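Local coordinates for protein exopolygalacturonate lyase (Vibrio vulnificus, PDB 5A29) that probably cleaves pectic polysaccharides by beta-elimination as a manganese-binding lyase of polysaccharide lyase family 2, at residues A[109-112]-A[113-117]; A[169-172]-A[173-177]; A[244-247]-A[248-251]; A[559-563]-A[564-568]. All coordinates share one frame; numbering follows the deposited sequence.

Contact 1 of 4, residues A[109-112]-A[113-117]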
loop_
_atom_site.group_PDB
_atom_site.type_symbol
_atom_site.label_atom_id
_atom_site.label_comp_id
_atom_site.label_asym_id
_atom_site.label_seq_id
_atom_site.Cartn_x
_atom_site.Cartn_y
_atom_site.Cartn_z
ATOM N N GLU A 109 21.298 9.676 9.575
ATOM C CA GLU A 109 21.658 8.383 9.058
ATOM C C GLU A 109 20.687 8.021 7.893
ATOM O O GLU A 109 21.121 7.422 6.908
ATOM C CB GLU A 109 21.564 7.308 10.169
ATOM C CG GLU A 109 21.870 5.874 9.716
ATOM C CD GLU A 109 23.303 5.699 9.186
ATOM O OE1 GLU A 109 24.079 6.680 9.254
ATOM O OE2 GLU A 109 23.658 4.608 8.670
ATOM N N ALA A 110 19.409 8.385 8.018
ATOM C CA ALA A 110 18.444 8.196 6.870
ATOM C C ALA A 110 18.970 8.963 5.623
ATOM O O ALA A 110 19.007 8.413 4.495
ATOM C CB ALA A 110 17.054 8.731 7.252
ATOM N N VAL A 111 19.438 10.198 5.859
ATOM C CA VAL A 111 20.057 10.989 4.760
ATOM C C VAL A 111 21.264 10.286 4.169
ATOM O O VAL A 111 21.346 10.061 2.943
ATOM C CB VAL A 111 20.387 12.422 5.183
ATOM C CG1 VAL A 111 21.179 13.180 4.063
ATOM C CG2 VAL A 111 19.133 13.178 5.542
ATOM N N ARG A 112 22.168 9.818 5.036
ATOM C CA ARG A 112 23.333 9.089 4.574
ATOM C C ARG A 112 23.051 7.847 3.704
ATOM O O ARG A 112 23.717 7.603 2.677
ATOM C CB ARG A 112 24.243 8.709 5.790
ATOM C CG ARG A 112 25.657 8.263 5.393
ATOM C CD ARG A 112 26.578 8.086 6.619
ATOM N NE ARG A 112 26.249 6.804 7.226
ATOM C CZ ARG A 112 26.844 5.652 6.927
ATOM N NH1 ARG A 112 27.873 5.625 6.109
ATOM N NH2 ARG A 112 26.414 4.521 7.476
ATOM N N ILE A 113 22.117 7.013 4.147
ATOM C CA ILE A 113 21.699 5.832 3.374
ATOM C C ILE A 113 21.117 6.284 2.006
ATOM O O ILE A 113 21.389 5.693 0.935
ATOM C CB ILE A 113 20.573 5.093 4.129
ATOM C CG1 ILE A 113 21.172 4.447 5.419
ATOM C CG2 ILE A 113 19.955 4.036 3.190
ATOM C CD1 ILE A 113 20.156 4.058 6.490
ATOM N N THR A 114 20.210 7.239 2.085
ATOM C CA THR A 114 19.436 7.660 0.915
ATOM C C THR A 114 20.378 8.299 -0.116
ATOM O O THR A 114 20.303 7.991 -1.327
ATOM C CB THR A 114 18.305 8.583 1.337
ATOM O OG1 THR A 114 17.410 7.807 2.193
ATOM C CG2 THR A 114 17.501 9.059 0.135
ATOM N N ARG A 115 21.278 9.149 0.364
ATOM C CA ARG A 115 22.175 9.871 -0.541
ATOM C C ARG A 115 23.084 8.858 -1.245
ATOM O O ARG A 115 23.381 8.994 -2.446
ATOM C CB ARG A 115 22.989 10.897 0.243
ATOM C CG ARG A 115 23.650 11.900 -0.692
ATOM C CD ARG A 115 24.690 12.796 -0.073
ATOM N NE ARG A 115 24.268 13.541 1.102
ATOM C CZ ARG A 115 23.378 14.525 1.111
ATOM N NH1 ARG A 115 22.693 14.820 0.022
ATOM N NH2 ARG A 115 23.127 15.163 2.239
ATOM N N TYR A 116 23.512 7.807 -0.547
ATOM C CA TYR A 116 24.402 6.819 -1.190
ATOM C C TYR A 116 23.635 5.986 -2.268
ATOM O O TYR A 116 24.185 5.622 -3.308
ATOM C CB TYR A 116 24.968 5.867 -0.141
ATOM C CG TYR A 116 25.888 4.797 -0.675
ATOM C CD1 TYR A 116 27.251 5.083 -0.929
ATOM C CD2 TYR A 116 25.417 3.534 -0.957
ATOM C CE1 TYR A 116 28.102 4.081 -1.426
ATOM C CE2 TYR A 116 26.247 2.527 -1.444
ATOM C CZ TYR A 116 27.597 2.818 -1.697
ATOM O OH TYR A 116 28.417 1.828 -2.209
ATOM N N PHE A 117 22.416 5.556 -1.918
ATOM C CA PHE A 117 21.554 4.877 -2.865
ATOM C C PHE A 117 21.370 5.740 -4.135
ATOM O O PHE A 117 21.555 5.240 -5.244
ATOM C CB PHE A 117 20.143 4.580 -2.280
ATOM C CG PHE A 117 19.295 3.781 -3.247
ATOM C CD1 PHE A 117 19.518 2.410 -3.413
ATOM C CD2 PHE A 117 18.484 4.441 -4.144
ATOM C CE1 PHE A 117 18.819 1.647 -4.379
ATOM C CE2 PHE A 117 17.791 3.698 -5.123
ATOM C CZ PHE A 117 17.953 2.311 -5.218
#
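Successive turns of the alpha-helix 105-120 meet here, with T114 reaching back to A110, I113 to E109 and R115 to V111. The regular i to i+4 bonds run from E109 to Y116, but A110 O carries an extra load. T114 N binds it at 2.9 Å, and T114 OG1 donates to the same A110 O, also over 2.9 Å, from the opposite face of the carbonyl plane. The hydroxyl can do so because it lies beside its own backbone N (chi1 -64°), folded back along the helix, and it is thereby satisfied on a buried face. I113 turns its CG1 branch against the preceding turn, and its CD1 comes to 4.1 Å from E109 CG, the two side chains crossing at about a right angle. Beyond that crossing the E109 chain bends to present its carboxylate to R112, which grips it side-on with two nitrogens. R112 NE meets E109 OE1 at 3.0 Å in an almost straight bond (178°), and R112 NH2 takes the syn lone pair of E109 OE2 at 3.0 Å. R48 makes a second salt bridge to that OE2, so two arginines share one carboxylate. On another flank V111 and R115 run side by side, pointing the same way, with V111 CG1 at 3.3 Å from R115 NH2. Among the neighbours, A110 and T114 pack on L94 and L91 of helix 88-101, and both, with V111, on F164 of helix 162-168; R112 and Y116 rest on P55 and T54 of a loop.

Contact 2 of 4, residues A[169-172]-A[173-177]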
loop_
_atom_site.group_PDB
_atom_site.type_symbol
_atom_site.label_atom_id
_atom_site.label_comp_id
_atom_site.label_asym_id
_atom_site.label_seq_id
_atom_site.Cartn_x
_atom_site.Cartn_y
_atom_site.Cartn_z
ATOM N N ASP A 169 17.711 14.644 -2.361
ATOM C CA ASP A 169 18.197 14.916 -3.708
ATOM C C ASP A 169 17.055 15.332 -4.644
ATOM O O ASP A 169 16.438 14.458 -5.275
ATOM C CB ASP A 169 18.877 13.651 -4.218
ATOM C CG ASP A 169 19.581 13.851 -5.550
ATOM O OD1 ASP A 169 19.264 14.840 -6.276
ATOM O OD2 ASP A 169 20.391 12.953 -5.887
ATOM N N PRO A 170 16.709 16.630 -4.663
ATOM C CA PRO A 170 15.493 17.070 -5.367
ATOM C C PRO A 170 15.554 16.796 -6.882
ATOM O O PRO A 170 14.553 16.461 -7.485
ATOM C CB PRO A 170 15.432 18.568 -5.089
ATOM C CG PRO A 170 16.790 18.945 -4.509
ATOM C CD PRO A 170 17.345 17.718 -3.890
ATOM N N HIS A 171 16.746 16.806 -7.456
ATOM C CA HIS A 171 16.873 16.672 -8.894
ATOM C C HIS A 171 16.621 15.211 -9.273
ATOM O O HIS A 171 15.904 14.908 -10.231
ATOM C CB HIS A 171 18.305 17.158 -9.314
ATOM C CG HIS A 171 18.569 17.130 -10.781
ATOM N ND1 HIS A 171 19.193 16.066 -11.409
ATOM C CD2 HIS A 171 18.323 18.048 -11.750
ATOM C CE1 HIS A 171 19.306 16.324 -12.703
ATOM N NE2 HIS A 171 18.772 17.511 -12.938
ATOM N N ALA A 172 17.222 14.292 -8.524
ATOM C CA ALA A 172 16.985 12.887 -8.758
ATOM C C ALA A 172 15.494 12.486 -8.487
ATOM O O ALA A 172 14.975 11.606 -9.195
ATOM C CB ALA A 172 17.970 12.008 -7.971
ATOM N N THR A 173 14.848 13.137 -7.517
ATOM C CA THR A 173 13.455 12.800 -7.160
ATOM C C THR A 173 12.504 13.324 -8.219
ATOM O O THR A 173 11.586 12.586 -8.658
ATOM C CB THR A 173 13.086 13.346 -5.784
ATOM O OG1 THR A 173 13.989 12.720 -4.857
ATOM C CG2 THR A 173 11.587 12.952 -5.422
ATOM N N GLU A 174 12.732 14.564 -8.681
ATOM C CA GLU A 174 12.012 15.051 -9.904
ATOM C C GLU A 174 12.198 14.125 -11.100
ATOM O O GLU A 174 11.214 13.719 -11.746
ATOM C CB GLU A 174 12.459 16.458 -10.311
ATOM C CG GLU A 174 11.759 16.999 -11.560
ATOM C CD GLU A 174 12.427 18.237 -12.117
ATOM O OE1 GLU A 174 13.083 18.920 -11.316
ATOM O OE2 GLU A 174 12.318 18.512 -13.335
ATOM N N ARG A 175 13.450 13.787 -11.452
ATOM C CA ARG A 175 13.660 12.871 -12.571
ATOM C C ARG A 175 13.000 11.499 -12.375
ATOM O O ARG A 175 12.475 10.889 -13.327
ATOM C CB ARG A 175 15.139 12.659 -12.924
ATOM C CG ARG A 175 15.837 13.942 -13.424
ATOM C CD ARG A 175 17.346 13.711 -13.556
ATOM N NE ARG A 175 17.700 12.374 -14.097
ATOM C CZ ARG A 175 17.757 12.043 -15.383
ATOM N NH1 ARG A 175 17.490 12.947 -16.324
ATOM N NH2 ARG A 175 18.107 10.811 -15.727
ATOM N N TYR A 176 13.050 10.986 -11.154
ATOM C CA TYR A 176 12.397 9.708 -10.882
ATOM C C TYR A 176 10.877 9.738 -11.212
ATOM O O TYR A 176 10.404 8.847 -11.911
ATOM C CB TYR A 176 12.611 9.238 -9.412
ATOM C CG TYR A 176 11.821 7.979 -9.193
ATOM C CD1 TYR A 176 12.247 6.796 -9.752
ATOM C CD2 TYR A 176 10.600 8.017 -8.517
ATOM C CE1 TYR A 176 11.508 5.654 -9.652
ATOM C CE2 TYR A 176 9.810 6.872 -8.415
ATOM C CZ TYR A 176 10.270 5.718 -8.992
ATOM O OH TYR A 176 9.562 4.577 -8.865
ATOM N N ILE A 177 10.143 10.689 -10.645
ATOM C CA ILE A 177 8.697 10.775 -10.876
ATOM C C ILE A 177 8.377 10.896 -12.388
ATOM O O ILE A 177 7.457 10.247 -12.906
ATOM C CB ILE A 177 8.101 11.947 -10.070
ATOM C CG1 ILE A 177 8.193 11.620 -8.560
ATOM C CG2 ILE A 177 6.660 12.289 -10.464
ATOM C CD1 ILE A 177 7.875 12.842 -7.696
#
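T173 opens the second turn of helix 170-184 by turning back on D169: its N binds D169 O at 3.0 Å, and its OG1, folded beside that N (chi1 -61°), lies 3.0 Å from the same D169 O. E174 follows, its N bonded to P170 O and its CB lying 3.5 Å from that oxygen. In one of its two modelled conformers its carboxylate turns outside the contact, to K178 and N255. R175 then lays its aliphatic part along H171. The two side chains point the same way, with R175 CD at 3.4 Å from H171 CE1, while the imidazole and guanidinium planes are only 14° apart. Further out, R175 makes a cation-pi contact with Y203. Y176 binds A172 O through its N at 2.8 Å, but its ring leads away to W130 and F128, and its hydroxyl bonds to H153. I177 continues the helix with a bond from its N to T173 O. At the start of these turns D169 OD1 receives A172 N over 3.1 Å, from well above the carboxylate plane, in a nearly straight bond. An aspartate capping the third following amide, with proline directly after it, is a classic N-cap; here it restarts the chain as a helix just after helix 162-168 ends.

Contact 3 of 4, residues A[244-247]-A[248-251]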
loop_
_atom_site.group_PDB
_atom_site.type_symbol
_atom_site.label_atom_id
_atom_site.label_comp_id
_atom_site.label_asym_id
_atom_site.label_seq_id
_atom_site.Cartn_x
_atom_site.Cartn_y
_atom_site.Cartn_z
ATOM N N ALA A 244 2.636 12.068 -9.085
ATOM C CA ALA A 244 2.432 13.297 -9.913
ATOM C C ALA A 244 2.044 14.413 -8.969
ATOM O O ALA A 244 2.576 15.518 -9.049
ATOM C CB ALA A 244 1.308 13.065 -10.890
ATOM N N TYR A 245 1.206 14.104 -7.973
ATOM C CA TYR A 245 0.809 15.163 -7.062
ATOM C C TYR A 245 1.935 15.581 -6.102
ATOM O O TYR A 245 2.006 16.743 -5.680
ATOM C CB TYR A 245 -0.406 14.745 -6.294
ATOM C CG TYR A 245 -1.716 15.089 -6.939
ATOM C CD1 TYR A 245 -2.182 16.408 -6.943
ATOM C CD2 TYR A 245 -2.520 14.081 -7.527
ATOM C CE1 TYR A 245 -3.422 16.748 -7.483
ATOM C CE2 TYR A 245 -3.785 14.415 -8.067
ATOM C CZ TYR A 245 -4.228 15.740 -8.026
ATOM O OH TYR A 245 -5.486 16.094 -8.514
ATOM N N GLN A 246 2.811 14.640 -5.755
ATOM C CA GLN A 246 3.977 15.004 -4.899
ATOM C C GLN A 246 5.012 15.817 -5.730
ATOM O O GLN A 246 5.642 16.753 -5.223
ATOM C CB GLN A 246 4.672 13.745 -4.325
ATOM C CG GLN A 246 3.815 13.021 -3.307
ATOM C CD GLN A 246 3.181 13.987 -2.317
ATOM O OE1 GLN A 246 3.891 14.564 -1.497
ATOM N NE2 GLN A 246 1.876 14.242 -2.444
ATOM N N LEU A 247 5.126 15.536 -6.993
ATOM C CA LEU A 247 5.986 16.416 -7.827
ATOM C C LEU A 247 5.455 17.863 -7.805
ATOM O O LEU A 247 6.232 18.836 -7.553
ATOM C CB LEU A 247 6.170 15.834 -9.250
ATOM C CG LEU A 247 6.877 16.751 -10.287
ATOM C CD1 LEU A 247 8.330 17.025 -9.920
ATOM C CD2 LEU A 247 6.832 16.124 -11.694
ATOM N N ASP A 248 4.151 18.021 -8.015
ATOM C CA ASP A 248 3.565 19.355 -7.987
ATOM C C ASP A 248 3.789 19.996 -6.639
ATOM O O ASP A 248 3.967 21.208 -6.542
ATOM C CB ASP A 248 2.035 19.303 -8.202
ATOM C CG ASP A 248 1.368 20.682 -8.052
ATOM O OD1 ASP A 248 1.464 21.468 -8.998
ATOM O OD2 ASP A 248 0.704 20.988 -7.043
ATOM N N TRP A 249 3.595 19.227 -5.573
ATOM C CA TRP A 249 3.712 19.771 -4.244
ATOM C C TRP A 249 5.153 20.186 -3.898
ATOM O O TRP A 249 5.328 21.202 -3.200
ATOM C CB TRP A 249 3.244 18.721 -3.192
ATOM C CG TRP A 249 3.299 19.206 -1.756
ATOM C CD1 TRP A 249 4.200 18.814 -0.777
ATOM C CD2 TRP A 249 2.442 20.146 -1.151
ATOM N NE1 TRP A 249 3.902 19.442 0.396
ATOM C CE2 TRP A 249 2.853 20.288 0.191
ATOM C CE3 TRP A 249 1.341 20.876 -1.597
ATOM C CZ2 TRP A 249 2.187 21.117 1.089
ATOM C CZ3 TRP A 249 0.691 21.696 -0.706
ATOM C CH2 TRP A 249 1.132 21.831 0.614
ATOM N N LEU A 250 6.132 19.388 -4.298
ATOM C CA LEU A 250 7.504 19.502 -3.825
ATOM C C LEU A 250 8.368 20.449 -4.645
ATOM O O LEU A 250 9.212 21.198 -4.077
ATOM C CB LEU A 250 8.197 18.129 -3.741
ATOM C CG LEU A 250 7.508 17.243 -2.656
ATOM C CD1 LEU A 250 7.947 15.793 -2.878
ATOM C CD2 LEU A 250 7.872 17.698 -1.235
ATOM N N ALA A 251 8.140 20.445 -5.952
ATOM C CA ALA A 251 9.123 21.045 -6.898
ATOM C C ALA A 251 8.663 22.433 -7.339
ATOM O O ALA A 251 7.488 22.738 -7.214
ATOM C CB ALA A 251 9.380 20.110 -8.080
#
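L247, D248 and Q246 bury the most surface where helix 234-250 makes its last turn, and the bonds to L250 and A251 close that C-terminal end. The helix belongs to a largely alpha-helical fold, consistent with the alpha/alpha barrel of family 2 polysaccharide lyases. L247 has its CG opposite the backbone N (chi1 172°), which swings CD1 forward along the helix to meet A251 CB at 3.7 Å. Its carbonyl oxygen does the matching backbone work: A251 N binds L247 O at 3.0 Å, and L250 N adds a weak bond to it. A251 is the first residue to depart from helical geometry, so the apolar touch between L247 and A251 spans the point where the helix stops. The L247 side chain also packs on E174, I177 and K178 of helix 170-184 and on S259 of helix 259-272. D248 is held to the preceding turn through its N, which binds A244 O at 3.1 Å, while its carboxylate is directed elsewhere, OD2 forming a salt bridge with R350. Its side chain also packs on S259 and A260 of helix 259-272. Q246 folds its chain back at chi2 (-45°), and its NE2 is bonded to Q349, the last residue of helix 331-349. Across the turn it works mainly through its backbone and CB: Q246 O receives L250 N at 2.8 Å. L250 lays its carbons against that oxygen, with L250 CG at 3.2 Å and L250 CD1 at 3.4 Å from Q246 O.

Contact 4 of 4, residues A[559-563]-A[564-568]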
loop_
_atom_site.group_PDB
_atom_site.type_symbol
_atom_site.label_atom_id
_atom_site.label_comp_id
_atom_site.label_asym_id
_atom_site.label_seq_id
_atom_site.Cartn_x
_atom_site.Cartn_y
_atom_site.Cartn_z
ATOM N N ALA A 559 7.570 -17.112 -7.243
ATOM C CA ALA A 559 7.755 -17.011 -5.784
ATOM C C ALA A 559 7.860 -15.580 -5.315
ATOM O O ALA A 559 8.488 -14.755 -5.967
ATOM C CB ALA A 559 9.019 -17.771 -5.365
ATOM N N TYR A 560 7.353 -15.315 -4.109
ATOM C CA TYR A 560 7.521 -13.968 -3.486
ATOM C C TYR A 560 8.385 -14.129 -2.201
ATOM O O TYR A 560 8.149 -15.072 -1.410
ATOM C CB TYR A 560 6.132 -13.437 -3.032
ATOM C CG TYR A 560 5.230 -13.187 -4.201
ATOM C CD1 TYR A 560 4.478 -14.217 -4.782
ATOM C CD2 TYR A 560 5.204 -11.925 -4.808
ATOM C CE1 TYR A 560 3.718 -13.981 -5.933
ATOM C CE2 TYR A 560 4.415 -11.675 -5.928
ATOM C CZ TYR A 560 3.681 -12.699 -6.482
ATOM O OH TYR A 560 2.921 -12.409 -7.599
ATOM N N ASP A 561 9.252 -13.163 -1.955
ATOM C CA ASP A 561 9.988 -13.111 -0.661
ATOM C C ASP A 561 9.070 -13.126 0.592
ATOM O O ASP A 561 9.379 -13.777 1.624
ATOM C CB ASP A 561 10.942 -11.927 -0.604
ATOM C CG ASP A 561 10.219 -10.547 -0.656
ATOM O OD1 ASP A 561 9.066 -10.504 -1.092
ATOM O OD2 ASP A 561 10.823 -9.501 -0.296
ATOM N N THR A 562 7.896 -12.525 0.439
ATOM C CA THR A 562 6.838 -12.535 1.439
ATOM C C THR A 562 6.612 -13.912 1.997
ATOM O O THR A 562 6.434 -14.068 3.181
ATOM C CB THR A 562 5.516 -12.063 0.755
ATOM O OG1 THR A 562 5.844 -10.884 -0.015
ATOM C CG2 THR A 562 4.500 -11.631 1.787
ATOM N N ASN A 563 6.606 -14.931 1.136
ATOM C CA ASN A 563 6.407 -16.273 1.601
ATOM C C ASN A 563 7.746 -16.984 1.782
ATOM O O ASN A 563 8.003 -17.520 2.848
ATOM C CB ASN A 563 5.593 -17.046 0.587
ATOM C CG ASN A 563 5.287 -18.432 1.072
ATOM O OD1 ASN A 563 4.572 -18.608 2.065
ATOM N ND2 ASN A 563 5.863 -19.432 0.408
ATOM N N GLU A 564 8.592 -16.964 0.753
ATOM C CA GLU A 564 9.810 -17.820 0.713
ATOM C C GLU A 564 10.811 -17.398 1.781
ATOM O O GLU A 564 11.639 -18.224 2.205
ATOM C CB GLU A 564 10.511 -17.764 -0.660
ATOM C CG GLU A 564 9.592 -18.277 -1.801
ATOM C CD GLU A 564 8.867 -19.584 -1.469
ATOM O OE1 GLU A 564 9.539 -20.597 -1.177
ATOM O OE2 GLU A 564 7.627 -19.633 -1.473
ATOM N N ILE A 565 10.789 -16.113 2.151
ATOM C CA ILE A 565 11.630 -15.609 3.237
ATOM C C ILE A 565 10.841 -15.320 4.535
ATOM O O ILE A 565 11.085 -15.944 5.576
ATOM C CB ILE A 565 12.461 -14.405 2.815
ATOM C CG1 ILE A 565 13.391 -14.809 1.658
ATOM C CG2 ILE A 565 13.176 -13.769 4.018
ATOM C CD1 ILE A 565 14.151 -13.684 0.990
ATOM N N TYR A 566 9.861 -14.412 4.469
ATOM C CA TYR A 566 9.317 -13.821 5.670
ATOM C C TYR A 566 8.287 -14.667 6.376
ATOM O O TYR A 566 7.878 -14.303 7.512
ATOM C CB TYR A 566 8.819 -12.355 5.427
ATOM C CG TYR A 566 9.977 -11.490 4.989
ATOM C CD1 TYR A 566 10.967 -11.107 5.902
ATOM C CD2 TYR A 566 10.146 -11.146 3.652
ATOM C CE1 TYR A 566 12.024 -10.322 5.520
ATOM C CE2 TYR A 566 11.198 -10.369 3.253
ATOM C CZ TYR A 566 12.145 -9.987 4.202
ATOM O OH TYR A 566 13.200 -9.225 3.830
ATOM N N LYS A 567 7.885 -15.790 5.772
ATOM C CA LYS A 567 6.998 -16.737 6.473
ATOM C C LYS A 567 7.706 -18.046 6.917
ATOM O O LYS A 567 7.068 -18.901 7.503
ATOM C CB LYS A 567 5.750 -17.123 5.638
ATOM C CG LYS A 567 4.775 -15.969 5.445
ATOM C CD LYS A 567 3.570 -16.479 4.695
ATOM C CE LYS A 567 2.543 -15.400 4.688
ATOM N NZ LYS A 567 1.335 -15.939 4.005
ATOM N N GLN A 568 8.988 -18.123 6.696
ATOM C CA GLN A 568 9.782 -19.266 7.225
ATOM C C GLN A 568 9.763 -19.261 8.787
ATOM O O GLN A 568 9.713 -18.187 9.466
ATOM C CB GLN A 568 11.222 -19.157 6.701
ATOM C CG GLN A 568 11.324 -19.297 5.184
ATOM C CD GLN A 568 10.527 -20.502 4.674
ATOM O OE1 GLN A 568 10.872 -21.628 5.002
ATOM N NE2 GLN A 568 9.417 -20.262 3.921
HETATM O O HOH W 1 6.028 -17.530 -2.953
HETATM O O HOH W 2 13.369 -8.901 0.900
#
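N563 ND2 donates to E564 OE2 across a short 2.6 Å, the carboxylate oxygen being met from above its plane while the bond lies in the amide plane of N563. Alongside, D561 O is shared by I565 N at 2.8 Å and Y566 N at 3.0 Å, the second closing a wider i to i+5 turn at the end of the short helix 561-564. With its CG between the backbone N and the carbonyl carbon (chi1 64°), D561 sets OD2 at the edge of the Y566 ring, in plane and 3.7 Å from Y566 CE2, while I565 CG2 covers one face of that ring. A water joins the same two side chains, donating to D561 OD2 and accepting from Y566 OH. N563 O takes Q568 NE2 at 3.3 Å, and OD1 of N563 lies against K567 CD, whose NZ goes on to the backbone of a bound peptide. One step outward, I549 N holds D561 OD1, and K556 makes a salt bridge to E564 OE2. A second water links E564 OE2 to Y560 N. With an amide, an ammonium and a water all directed at one oxygen, E564 probably stays ionised and helps hold the strand-to-helix junction, whose Y560 side chain lies about 6 Å from that of the manganese ligand E154.

From the N terminus the contacts follow one another in series, none nesting or crossing, and each closes just a local turn. Contact 1 lies in helix 105-120, and contact 2 opens helix 170-184; their nearest atoms are about 6 Å apart, with M118 and helix 162-168 bridging the interval. Contacts 2 and 3 touch: I177 CD1 packs on L247 CB at 3.8 Å, joining the start of helix 170-184 to the end of helix 234-250. Contact 4, at the C-terminal strand 556-560 and the turn after it, lies across the chain's centre from contact 3, their centres about 34 Å apart.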